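Local coordinates for lipase-esterase related protein (Clostridium acetobutylicum, PDB 3E0X) that is probably a hydrolase of the alpha/beta hydrolase fold, though its natural substrate is unknown, at residues D48-G53 and Q58-V63. Numbering follows the deposited sequence.
Sequences DLKGHG and QCPSTV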
ATOM      1  N   ASP A  48       0.893   6.307   9.074  1.00 10.46           N
ATOM      2  CA  ASP A  48       2.290   6.468   8.648  1.00 11.11           C
ATOM      3  C   ASP A  48       3.082   5.283   9.195  1.00 10.94           C
ATOM      4  O   ASP A  48       3.111   5.026  10.421  1.00 11.24           O
ATOM      5  CB  ASP A  48       2.895   7.779   9.184  1.00 10.68           C
ATOM      6  CG  ASP A  48       2.593   8.998   8.309  1.00 12.33           C
ATOM      7  OD1 ASP A  48       2.410   8.859   7.077  1.00 12.77           O
ATOM      8  OD2 ASP A  48       2.595  10.123   8.864  1.00 14.58           O
ATOM      9  N   LEU A  49       3.727   4.541   8.304  1.00 10.55           N
ATOM     10  CA  LEU A  49       4.580   3.441   8.762  1.00 10.72           C
ATOM     11  C   LEU A  49       5.782   3.998   9.520  1.00 10.60           C
ATOM     12  O   LEU A  49       6.192   5.127   9.303  1.00 11.22           O
ATOM     13  CB  LEU A  49       5.063   2.583   7.574  1.00 10.36           C
ATOM     14  CG  LEU A  49       3.975   1.858   6.773  1.00 10.29           C
ATOM     15  CD1 LEU A  49       4.556   1.258   5.483  1.00 12.00           C
ATOM     16  CD2 LEU A  49       3.331   0.798   7.685  1.00 12.90           C
ATOM     17  N   LYS A  50       6.362   3.192  10.393  1.00 11.29           N
ATOM     18  CA  LYS A  50       7.482   3.638  11.217  1.00 11.59           C
ATOM     19  C   LYS A  50       8.578   4.213  10.336  1.00 12.15           C
ATOM     20  O   LYS A  50       8.955   3.637   9.305  1.00 11.97           O
ATOM     21  CB  LYS A  50       7.983   2.455  12.055  1.00 11.06           C
ATOM     22  CG  LYS A  50       9.106   2.744  13.077  1.00 12.65           C
ATOM     23  CD  LYS A  50       9.284   1.486  14.010  1.00 14.65           C
ATOM     24  CE  LYS A  50      10.532   1.514  14.819  1.00 20.03           C
ATOM     25  NZ  LYS A  50      11.647   0.822  14.164  1.00 23.00           N
ATOM     26  N   GLY A  51       9.072   5.375  10.747  1.00 11.97           N
ATOM     27  CA  GLY A  51      10.115   6.067  10.009  1.00 11.34           C
ATOM     28  C   GLY A  51       9.661   6.896   8.814  1.00 12.99           C
ATOM     29  O   GLY A  51      10.494   7.492   8.127  1.00 14.17           O
ATOM     30  N   HIS A  52       8.359   6.887   8.538  1.00 10.98           N
ATOM     31  CA  HIS A  52       7.791   7.643   7.431  1.00 10.89           C
ATOM     32  C   HIS A  52       6.853   8.707   7.983  1.00 11.13           C
ATOM     33  O   HIS A  52       6.256   8.498   9.053  1.00 12.41           O
ATOM     34  CB  HIS A  52       6.970   6.726   6.529  1.00  9.69           C
ATOM     35  CG  HIS A  52       7.759   5.600   5.909  1.00  8.95           C
ATOM     36  ND1 HIS A  52       8.238   4.527   6.634  1.00 11.54           N
ATOM     37  CD2 HIS A  52       8.103   5.356   4.617  1.00  9.14           C
ATOM     38  CE1 HIS A  52       8.863   3.684   5.825  1.00  9.63           C
ATOM     39  NE2 HIS A  52       8.795   4.161   4.592  1.00  9.64           N
ATOM     40  N   GLY A  53       6.698   9.825   7.262  1.00 11.53           N
ATOM     41  CA  GLY A  53       5.788  10.885   7.709  1.00 12.16           C
ATOM     42  C   GLY A  53       6.077  11.256   9.153  1.00 12.81           C
ATOM     43  O   GLY A  53       7.220  11.507   9.513  1.00 14.38           O
ATOM     44  N   GLN A  58      13.414   4.269  13.296  1.00 15.06           N
ATOM     45  CA  GLN A  58      14.096   3.629  12.174  1.00 14.74           C
ATOM     46  C   GLN A  58      13.066   2.869  11.332  1.00 13.97           C
ATOM     47  O   GLN A  58      12.234   2.129  11.870  1.00 15.17           O
ATOM     48  CB  GLN A  58      15.202   2.680  12.689  1.00 15.19           C
ATOM     49  CG  GLN A  58      15.804   1.682  11.682  1.00 17.02           C
ATOM     50  CD  GLN A  58      16.741   2.314  10.672  1.00 18.08           C
ATOM     51  OE1 GLN A  58      17.111   3.488  10.787  1.00 16.30           O
ATOM     52  NE2 GLN A  58      17.143   1.518   9.671  1.00 21.11           N
ATOM     53  N   CYS A  59      13.115   3.039  10.011  1.00 12.83           N
ATOM     54  CA  CYS A  59      12.221   2.259   9.152  1.00 12.36           C
ATOM     55  C   CYS A  59      12.641   0.802   9.251  1.00 11.97           C
ATOM     56  O   CYS A  59      13.824   0.499   9.107  1.00 13.19           O
ATOM     57  CB  CYS A  59      12.364   2.656   7.687  1.00 13.14           C
ATOM     58  SG  CYS A  59      11.959   4.358   7.279  1.00 14.96           S
ATOM     59  N   PRO A  60      11.693  -0.114   9.518  1.00 10.28           N
ATOM     60  CA  PRO A  60      12.003  -1.540   9.414  1.00 10.29           C
ATOM     61  C   PRO A  60      12.601  -1.881   8.042  1.00  9.47           C
ATOM     62  O   PRO A  60      12.222  -1.284   7.023  1.00 10.35           O
ATOM     63  CB  PRO A  60      10.631  -2.194   9.569  1.00  9.95           C
ATOM     64  CG  PRO A  60       9.858  -1.238  10.456  1.00 12.19           C
ATOM     65  CD  PRO A  60      10.317   0.126  10.017  1.00 10.48           C
ATOM     66  N   SER A  61      13.521  -2.846   8.026  1.00  9.57           N
ATOM     67  CA  SER A  61      14.231  -3.204   6.800  1.00 10.15           C
ATOM     68  C   SER A  61      13.537  -4.299   6.025  1.00  9.73           C
ATOM     69  O   SER A  61      13.942  -4.622   4.896  1.00 10.61           O
ATOM     70  CB  SER A  61      15.646  -3.682   7.099  1.00 11.35           C
ATOM     71  OG  SER A  61      16.422  -2.620   7.628  1.00 14.40           O
ATOM     72  N   THR A  62      12.483  -4.870   6.606  1.00  9.22           N
ATOM     73  CA  THR A  62      11.772  -5.992   5.969  1.00  9.22           C
ATOM     74  C   THR A  62      10.282  -5.755   5.956  1.00  9.31           C
ATOM     75  O   THR A  62       9.739  -5.057   6.839  1.00  9.88           O
ATOM     76  CB  THR A  62      12.060  -7.351   6.658  1.00  9.59           C
ATOM     77  OG1 THR A  62      11.405  -7.413   7.930  1.00  9.81           O
ATOM     78  CG2 THR A  62      13.563  -7.548   6.858  1.00  9.49           C
ATOM     79  N   VAL A  63       9.593  -6.362   4.982  1.00  9.29           N
ATOM     80  CA  VAL A  63       8.138  -6.238   4.997  1.00  9.71           C
ATOM     81  C   VAL A  63       7.559  -6.880   6.268  1.00  9.84           C
ATOM     82  O   VAL A  63       6.564  -6.407   6.808  1.00 10.77           O
ATOM     83  CB  VAL A  63       7.535  -6.802   3.708  1.00 10.23           C
ATOM     84  CG1 VAL A  63       6.022  -6.883   3.800  1.00 10.76           C
ATOM     85  CG2 VAL A  63       7.921  -5.886   2.534  1.00 10.77           C
TER
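The sulfur of Cys59 meets the imidazole of His52 obliquely, and the nearest ring atom, His52 CE1, lies 3.5 Å from Cys59 SG. The ring is pinned at both nitrogens. His52 ND1 donates to Lys50 O at 2.9 Å, meeting this carbonyl from above its plane, and NE2 is hydrogen-bonded to Asp171, so the flip of the imidazole is fixed. The same Lys50 O also receives a weak CA-H...O contact from Cys59 CA, 3.5 Å away, where residues 58-63 lie against a type II beta turn running from Leu49 to His52. Gly51 sits in this turn with positive phi, and its CA comes within 4.4 Å of Cys59 CA; Gly51 and His52 both face Ser55, forming a G1 beta bulge. Lys50 extends its chain with CG anti to the backbone N (chi1 -176°) and bends only at the last torsion, which swings Lys50 NZ onto a lone pair of Gln58 O at 2.7 Å. At the root of the same side chain, Lys50 CB touches Pro60 CD. Both segments belong to the loop of the alpha/beta hydrolase fold that leaves strand 43-47 of the central sheet and enters helix 63-76, where Thr62 is the N-cap. Tyr66 of that helix packs on Cys59 and Pro60, while helix 165-177 closes over His52 and Cys59 through Ile167.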